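Hypothetical protein EF3068 (Enterococcus faecalis, PDB 2B6C) is of uncharacterised function but, as a member of the AlkD-like DNA alkylation repair family, is predicted to take part in repairing alkylated DNA. Local coordinates at residues W51-L56 with L88-A93; E61-Y64 with E70-Y73. All coordinates share one frame; numbering follows the deposited sequence. Where two conformers were deposited one is given.

Interaction 1 of 2, residues W51-L56 with L88-A93. With SO4 (sulfate ion), chain D.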
ATOM      1  N   TRP B  51      -8.295  11.742  -3.329  1.00 16.17           N
ATOM      2  CA  TRP B  51      -8.690  13.067  -2.867  1.00 16.24           C
ATOM      3  C   TRP B  51      -7.478  13.949  -2.628  1.00 15.98           C
ATOM      4  O   TRP B  51      -6.454  13.468  -2.134  1.00 15.31           O
ATOM      5  CB  TRP B  51      -9.529  13.030  -1.575  1.00 15.75           C
ATOM      6  CG  TRP B  51     -10.819  12.252  -1.655  1.00 16.34           C
ATOM      7  CD1 TRP B  51     -11.565  11.946  -2.791  1.00 16.24           C
ATOM      8  CD2 TRP B  51     -11.549  11.721  -0.549  1.00 15.82           C
ATOM      9  NE1 TRP B  51     -12.686  11.210  -2.433  1.00 17.23           N
ATOM     10  CE2 TRP B  51     -12.706  11.071  -1.071  1.00 16.76           C
ATOM     11  CE3 TRP B  51     -11.318  11.688   0.832  1.00 14.65           C
ATOM     12  CZ2 TRP B  51     -13.620  10.408  -0.250  1.00 16.47           C
ATOM     13  CZ3 TRP B  51     -12.227  11.044   1.635  1.00 16.37           C
ATOM     14  CH2 TRP B  51     -13.356  10.396   1.094  1.00 15.03           C
ATOM     15  N   PRO B  52      -7.607  15.255  -2.958  1.00 16.76           N
ATOM     16  CA  PRO B  52      -6.598  16.221  -2.535  1.00 16.79           C
ATOM     17  C   PRO B  52      -6.451  16.116  -1.024  1.00 17.11           C
ATOM     18  O   PRO B  52      -7.410  15.729  -0.318  1.00 17.08           O
ATOM     19  CB  PRO B  52      -7.185  17.562  -2.960  1.00 17.02           C
ATOM     20  CG  PRO B  52      -8.143  17.186  -4.147  1.00 18.73           C
ATOM     21  CD  PRO B  52      -8.717  15.877  -3.720  1.00 16.51           C
ATOM     22  N   LYS B  53      -5.245  16.379  -0.535  1.00 17.27           N
ATOM     23  CA  LYS B  53      -4.956  16.299   0.891  1.00 17.06           C
ATOM     24  C   LYS B  53      -5.987  17.062   1.732  1.00 18.01           C
ATOM     25  O   LYS B  53      -6.448  16.564   2.761  1.00 16.61           O
ATOM     26  CB  LYS B  53      -3.538  16.819   1.183  1.00 16.93           C
ATOM     27  CG  LYS B  53      -3.081  16.688   2.673  1.00 16.51           C
ATOM     28  CD  LYS B  53      -3.170  15.236   3.230  1.00 15.20           C
ATOM     29  CE  LYS B  53      -2.253  14.234   2.511  1.00 14.08           C
ATOM     30  NZ  LYS B  53      -0.803  14.607   2.659  1.00 14.76           N
ATOM     31  N   GLU B  54      -6.339  18.270   1.305  1.00 19.13           N
ATOM     32  CA  GLU B  54      -7.270  19.093   2.085  1.00 22.08           C
ATOM     33  C   GLU B  54      -8.637  18.411   2.203  1.00 20.60           C
ATOM     34  O   GLU B  54      -9.232  18.386   3.286  1.00 21.67           O
ATOM     35  CB  GLU B  54      -7.426  20.493   1.484  1.00 21.37           C
ATOM     36  CG  GLU B  54      -8.063  21.503   2.469  1.00 26.21           C
ATOM     37  CD  GLU B  54      -8.276  22.902   1.837  1.00 28.18           C
ATOM     38  OE1 GLU B  54      -8.364  23.007   0.584  1.00 36.70           O
ATOM     39  OE2 GLU B  54      -8.373  23.910   2.592  1.00 37.00           O
ATOM     40  N   LYS B  55      -9.118  17.850   1.096  1.00 19.65           N
ATOM     41  CA  LYS B  55     -10.374  17.119   1.106  1.00 19.57           C
ATOM     42  C   LYS B  55     -10.288  15.929   2.069  1.00 18.18           C
ATOM     43  O   LYS B  55     -11.224  15.713   2.842  1.00 18.40           O
ATOM     44  CB  LYS B  55     -10.797  16.689  -0.314  1.00 19.18           C
ATOM     45  CG  LYS B  55     -12.153  15.975  -0.333  1.00 19.79           C
ATOM     46  CD  LYS B  55     -12.607  15.625  -1.749  1.00 21.07           C
ATOM     47  CE  LYS B  55     -13.874  14.781  -1.694  1.00 23.42           C
ATOM     48  NZ  LYS B  55     -14.371  14.496  -3.077  1.00 24.75           N
ATOM     49  N   LEU B  56      -9.171  15.173   2.025  1.00 17.48           N
ATOM     50  CA  LEU B  56      -8.975  14.009   2.888  1.00 16.37           C
ATOM     51  C   LEU B  56      -9.067  14.382   4.375  1.00 16.80           C
ATOM     52  O   LEU B  56      -9.764  13.712   5.136  1.00 16.78           O
ATOM     53  CB  LEU B  56      -7.657  13.271   2.578  1.00 16.23           C
ATOM     54  CG  LEU B  56      -7.288  12.037   3.447  1.00 16.87           C
ATOM     55  CD1 LEU B  56      -8.391  10.943   3.483  1.00 11.89           C
ATOM     56  CD2 LEU B  56      -5.941  11.467   3.024  1.00 15.12           C
ATOM     57  N   LEU B  88       5.216  14.179   8.583  1.00 15.48           N
ATOM     58  CA  LEU B  88       5.353  14.256  10.024  1.00 16.27           C
ATOM     59  C   LEU B  88       4.389  15.263  10.624  1.00 17.34           C
ATOM     60  O   LEU B  88       3.743  14.972  11.610  1.00 17.80           O
ATOM     61  CB  LEU B  88       6.790  14.610  10.439  1.00 16.61           C
ATOM     62  CG  LEU B  88       7.069  14.850  11.946  1.00 15.18           C
ATOM     63  CD1 LEU B  88       6.717  13.642  12.818  1.00 13.59           C
ATOM     64  CD2 LEU B  88       8.541  15.221  12.115  1.00 16.40           C
ATOM     65  N   GLU B  89       4.314  16.449  10.030  1.00 18.42           N
ATOM     66  CA  GLU B  89       3.495  17.537  10.574  0.60 18.45           C
ATOM     67  C   GLU B  89       2.003  17.192  10.595  1.00 18.47           C
ATOM     68  O   GLU B  89       1.286  17.561  11.552  1.00 18.36           O
ATOM     69  CB  GLU B  89       3.784  18.863   9.843  0.60 18.42           C
ATOM     70  CG  GLU B  89       4.606  18.724   8.524  0.60 20.58           C
ATOM     71  CD  GLU B  89       6.073  18.320   8.723  0.60 20.57           C
ATOM     72  OE1 GLU B  89       6.575  17.481   7.938  0.60 16.54           O
ATOM     73  OE2 GLU B  89       6.731  18.845   9.663  0.60 23.55           O
ATOM     74  N   GLU B  90       1.537  16.489   9.558  1.00 18.33           N
ATOM     75  CA  GLU B  90       0.160  16.013   9.485  1.00 17.96           C
ATOM     76  C   GLU B  90      -0.110  14.928  10.499  1.00 18.45           C
ATOM     77  O   GLU B  90      -1.211  14.879  11.068  1.00 18.82           O
ATOM     78  CB  GLU B  90      -0.199  15.550   8.067  1.00 17.60           C
ATOM     79  CG  GLU B  90      -0.205  16.698   7.061  1.00 16.98           C
ATOM     80  CD  GLU B  90      -0.195  16.259   5.605  1.00 18.80           C
ATOM     81  OE1 GLU B  90       0.300  15.172   5.267  1.00 19.25           O
ATOM     82  OE2 GLU B  90      -0.661  17.030   4.749  1.00 24.16           O
ATOM     83  N   VAL B  91       0.870  14.048  10.735  1.00 18.40           N
ATOM     84  CA  VAL B  91       0.681  12.986  11.722  1.00 18.99           C
ATOM     85  C   VAL B  91       0.597  13.589  13.125  1.00 19.00           C
ATOM     86  O   VAL B  91      -0.240  13.174  13.932  1.00 17.48           O
ATOM     87  CB  VAL B  91       1.776  11.852  11.636  1.00 19.41           C
ATOM     88  CG1 VAL B  91       1.697  10.905  12.833  1.00 20.65           C
ATOM     89  CG2 VAL B  91       1.550  11.038  10.388  1.00 20.82           C
ATOM     90  N   VAL B  92       1.442  14.592  13.396  1.00 18.67           N
ATOM     91  CA  VAL B  92       1.405  15.277  14.696  1.00 18.69           C
ATOM     92  C   VAL B  92       0.020  15.894  14.927  1.00 18.57           C
ATOM     93  O   VAL B  92      -0.452  15.895  16.043  1.00 18.90           O
ATOM     94  CB  VAL B  92       2.533  16.339  14.817  1.00 19.04           C
ATOM     95  CG1 VAL B  92       2.429  17.155  16.115  1.00 20.65           C
ATOM     96  CG2 VAL B  92       3.902  15.666  14.744  1.00 18.73           C
ATOM     97  N   ALA B  93      -0.637  16.391  13.868  1.00 18.28           N
ATOM     98  CA  ALA B  93      -1.947  17.058  14.012  1.00 18.23           C
ATOM     99  C   ALA B  93      -3.042  16.035  14.318  1.00 18.04           C
ATOM    100  O   ALA B  93      -4.019  16.346  15.022  1.00 18.90           O
ATOM    101  CB  ALA B  93      -2.302  17.913  12.758  1.00 17.06           C
TER
HETATM  102  S   SO4 D 404      -3.336  17.720  -3.907  1.00 50.98           S
HETATM  103  O1  SO4 D 404      -4.564  17.938  -4.685  1.00 52.89           O
HETATM  104  O2  SO4 D 404      -2.364  18.713  -4.343  1.00 52.06           O
HETATM  105  O3  SO4 D 404      -2.914  16.354  -4.213  1.00 52.55           O
HETATM  106  O4  SO4 D 404      -3.463  17.910  -2.462  1.00 48.67           O

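Interaction 2 of 2, residues E61-Y64 with E70-Y73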
ATOM      1  N   GLU B  61     -12.302  14.608   9.348  1.00 15.28           N
ATOM      2  CA  GLU B  61     -12.927  15.421  10.355  1.00 14.94           C
ATOM      3  C   GLU B  61     -14.470  15.310  10.321  1.00 14.85           C
ATOM      4  O   GLU B  61     -15.079  15.116  11.365  1.00 14.72           O
ATOM      5  CB  GLU B  61     -12.422  16.875  10.260  1.00 14.74           C
ATOM      6  CG  GLU B  61     -13.212  17.890  11.098  1.00 16.82           C
ATOM      7  CD  GLU B  61     -13.018  17.743  12.630  1.00 23.26           C
ATOM      8  OE1 GLU B  61     -12.095  17.022  13.116  1.00 23.46           O
ATOM      9  OE2 GLU B  61     -13.793  18.387  13.369  1.00 25.30           O
ATOM     10  N   ALA B  62     -15.092  15.458   9.153  1.00 14.38           N
ATOM     11  CA  ALA B  62     -16.563  15.290   9.064  1.00 15.60           C
ATOM     12  C   ALA B  62     -17.091  13.928   9.546  1.00 16.61           C
ATOM     13  O   ALA B  62     -18.053  13.897  10.311  1.00 17.65           O
ATOM     14  CB  ALA B  62     -17.091  15.625   7.662  1.00 15.70           C
ATOM     15  N   TYR B  63     -16.452  12.813   9.165  1.00 16.88           N
ATOM     16  CA  TYR B  63     -16.869  11.492   9.686  1.00 16.16           C
ATOM     17  C   TYR B  63     -16.670  11.371  11.207  1.00 16.10           C
ATOM     18  O   TYR B  63     -17.487  10.766  11.906  1.00 15.44           O
ATOM     19  CB  TYR B  63     -16.162  10.345   8.956  1.00 16.12           C
ATOM     20  CG  TYR B  63     -16.758  10.063   7.585  1.00 17.03           C
ATOM     21  CD1 TYR B  63     -17.949   9.354   7.457  1.00 17.01           C
ATOM     22  CD2 TYR B  63     -16.130  10.507   6.428  1.00 14.48           C
ATOM     23  CE1 TYR B  63     -18.516   9.126   6.212  1.00 18.39           C
ATOM     24  CE2 TYR B  63     -16.669  10.291   5.193  1.00 16.36           C
ATOM     25  CZ  TYR B  63     -17.871   9.594   5.078  1.00 17.77           C
ATOM     26  OH  TYR B  63     -18.414   9.362   3.836  1.00 17.41           O
ATOM     27  N   TYR B  64     -15.588  11.953  11.728  1.00 16.09           N
ATOM     28  CA  TYR B  64     -15.302  11.835  13.156  1.00 14.85           C
ATOM     29  C   TYR B  64     -16.359  12.569  13.961  1.00 15.81           C
ATOM     30  O   TYR B  64     -16.735  12.145  15.041  1.00 15.44           O
ATOM     31  CB  TYR B  64     -13.902  12.369  13.493  1.00 14.85           C
ATOM     32  CG  TYR B  64     -13.318  11.703  14.727  1.00 13.62           C
ATOM     33  CD1 TYR B  64     -12.694  10.460  14.627  1.00 12.09           C
ATOM     34  CD2 TYR B  64     -13.441  12.285  15.994  1.00 13.37           C
ATOM     35  CE1 TYR B  64     -12.179   9.837  15.744  1.00 13.91           C
ATOM     36  CE2 TYR B  64     -12.920  11.653  17.158  1.00 12.38           C
ATOM     37  CZ  TYR B  64     -12.283  10.443  17.011  1.00 13.79           C
ATOM     38  OH  TYR B  64     -11.763   9.776  18.115  1.00 15.77           O
ATOM     39  N   GLU B  70     -19.733   4.177  14.557  1.00 14.31           N
ATOM     40  CA  GLU B  70     -19.125   3.557  13.356  1.00 14.67           C
ATOM     41  C   GLU B  70     -18.502   4.602  12.383  1.00 13.97           C
ATOM     42  O   GLU B  70     -17.581   4.289  11.640  1.00 14.43           O
ATOM     43  CB  GLU B  70     -20.140   2.649  12.664  1.00 14.04           C
ATOM     44  CG  GLU B  70     -20.638   1.503  13.555  1.00 13.97           C
ATOM     45  CD  GLU B  70     -21.976   1.796  14.210  1.00 12.12           C
ATOM     46  OE1 GLU B  70     -22.263   2.959  14.567  1.00 13.18           O
ATOM     47  OE2 GLU B  70     -22.765   0.852  14.378  1.00 14.30           O
ATOM     48  N   TYR B  71     -18.990   5.838  12.420  1.00 13.85           N
ATOM     49  CA  TYR B  71     -18.390   6.921  11.648  1.00 14.61           C
ATOM     50  C   TYR B  71     -17.021   7.342  12.150  1.00 14.83           C
ATOM     51  O   TYR B  71     -16.196   7.784  11.346  1.00 13.76           O
ATOM     52  CB  TYR B  71     -19.322   8.113  11.580  1.00 14.67           C
ATOM     53  CG  TYR B  71     -20.587   7.792  10.795  1.00 17.35           C
ATOM     54  CD1 TYR B  71     -20.531   7.477   9.414  1.00 16.80           C
ATOM     55  CD2 TYR B  71     -21.830   7.804  11.418  1.00 16.27           C
ATOM     56  CE1 TYR B  71     -21.688   7.202   8.692  1.00 13.67           C
ATOM     57  CE2 TYR B  71     -22.991   7.499  10.708  1.00 14.16           C
ATOM     58  CZ  TYR B  71     -22.912   7.204   9.349  1.00 16.87           C
ATOM     59  OH  TYR B  71     -24.081   6.915   8.675  1.00 18.02           O
ATOM     60  N   GLN B  72     -16.761   7.197  13.459  1.00 14.38           N
ATOM     61  CA  GLN B  72     -15.374   7.416  13.964  1.00 14.71           C
ATOM     62  C   GLN B  72     -14.477   6.312  13.448  1.00 14.59           C
ATOM     63  O   GLN B  72     -13.314   6.568  13.112  1.00 14.77           O
ATOM     64  CB  GLN B  72     -15.264   7.500  15.496  1.00 14.64           C
ATOM     65  CG  GLN B  72     -15.760   8.782  16.115  1.00 13.01           C
ATOM     66  CD  GLN B  72     -17.242   8.777  16.362  1.00 11.64           C
ATOM     67  OE1 GLN B  72     -18.015   9.359  15.585  1.00 14.23           O
ATOM     68  NE2 GLN B  72     -17.659   8.154  17.451  1.00  8.99           N
ATOM     69  N   TYR B  73     -15.026   5.097  13.334  1.00 14.35           N
ATOM     70  CA  TYR B  73     -14.252   3.956  12.828  1.00 14.31           C
ATOM     71  C   TYR B  73     -13.942   4.166  11.357  1.00 14.76           C
ATOM     72  O   TYR B  73     -12.842   3.829  10.910  1.00 15.40           O
ATOM     73  CB  TYR B  73     -14.989   2.620  12.976  1.00 13.90           C
ATOM     74  CG  TYR B  73     -15.394   2.218  14.385  1.00 13.66           C
ATOM     75  CD1 TYR B  73     -14.700   2.692  15.513  1.00 10.25           C
ATOM     76  CD2 TYR B  73     -16.455   1.293  14.586  1.00 14.32           C
ATOM     77  CE1 TYR B  73     -15.067   2.310  16.787  1.00 10.52           C
ATOM     78  CE2 TYR B  73     -16.841   0.903  15.866  1.00 13.30           C
ATOM     79  CZ  TYR B  73     -16.130   1.400  16.969  1.00 12.69           C
ATOM     80  OH  TYR B  73     -16.481   0.992  18.235  1.00 12.44           O
TER

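Interaction 1 of 2, residues W51-L56 with L88-A93
A single ion pair, Glu90 with Lys53, carries this contact and illustrates how two helix starts 10.0 Å apart at their nearest CA atoms can be joined by side chains alone. Along 88-93, Leu88 packs on Trp117 and Ile128. Glu90 then reaches out with an extended chain, its CG anti to the carbonyl carbon (chi1 -66°), and meets Lys53 coming from the opposite direction. Lys53 NZ lies 2.9 Å from Glu90 OE1, on the syn side and 20° out of the carboxylate plane; a weaker bond of 3.2 Å joins NZ to Glu90 OE2. The lysine chain is folded at chi2, chi3 and chi4, which curls its CG and CD against OE2. NZ also donates to Arg85 O, and Glu90 OE1 accepts from Ser87 N, so the loop before helix 88-94 is drawn into the same small network. Val91 packs on Phe114 and Ile128. At the other end of the lysine, Lys53 N donates to O4 (3.0 Å) of a sulfate ion, probably from the crystallisation liquor, which is also hydrogen-bonded to Lys53 N of the second subunit. The arrangement is a surface salt bridge between helix N-terminal turns, in an all-helical AlkD-like fold.

Interaction 2 of 2, residues E61-Y64 with E70-Y73
Tyr63 and Tyr71, with Tyr64 and Gln72, bring the two helices together at a point where the backbones are themselves close: the CA atoms of Tyr64 and Gln72 are 4.5 Å apart. The two rings of the first pair cross obliquely and make an apolar contact. Tyr71 CD1 comes to the edge of the Tyr63 ring, near its plane, 3.7 Å from Tyr63 CD1. A separate close approach, of a carbon to a backbone carbonyl and not a hydrogen bond, sets Tyr71 CB 3.2 Å from Tyr63 O.

The second pair is a CH-pi contact. Gln72 CG sits over one face of the Tyr64 ring, 3.7 Å from the centroid and 11° off the normal, almost above its centre. Tyr64 places its ring there with CG anti to the backbone N (chi1 -153°), and Gln72 CB lies 3.9 Å from Tyr64 CE1. Such close joining, with three residues between helix 53-65 and helix 69-81, marks a helical hairpin, the pairing of successive antiparallel helices from which HEAT-like repeat folds of the AlkD family are built.

Polar partners from other parts of the chain tether the rings at their far ends. Tyr63 OH is hydrogen-bonded to Leu7 N and Tyr71 OH to Phe9 N, both in the N-terminal segment, and the Tyr71 ring also stacks with Phe9. On the other side of the hairpin, Tyr64 OH is hydrogen-bonded to Gln100 O and Trp110 NE1. The backbone carbonyl Tyr64 O separately accepts a hydrogen bond from Lys101 NZ.

Interactions 1 and 2 share helix 53-65: interaction 1 uses its first turn and interaction 2 its last. Their centres are 15 Å apart, with nearest atoms about 5 Å from each other and no direct touch. Along the chain, 61-64 and 70-73 both fall between 51-56 and 88-93, so the short-range contact lies within the span that the long-range one closes. Helix 69-81 leads on to helix 88-94. One contact is buried and joins neighbours in sequence, whereas the other is at the surface and ties the start of helix 53-65 to a later helix. Opposite ends of helix 53-65 thus engage the two helices that follow it, consistent with a stacked helical array.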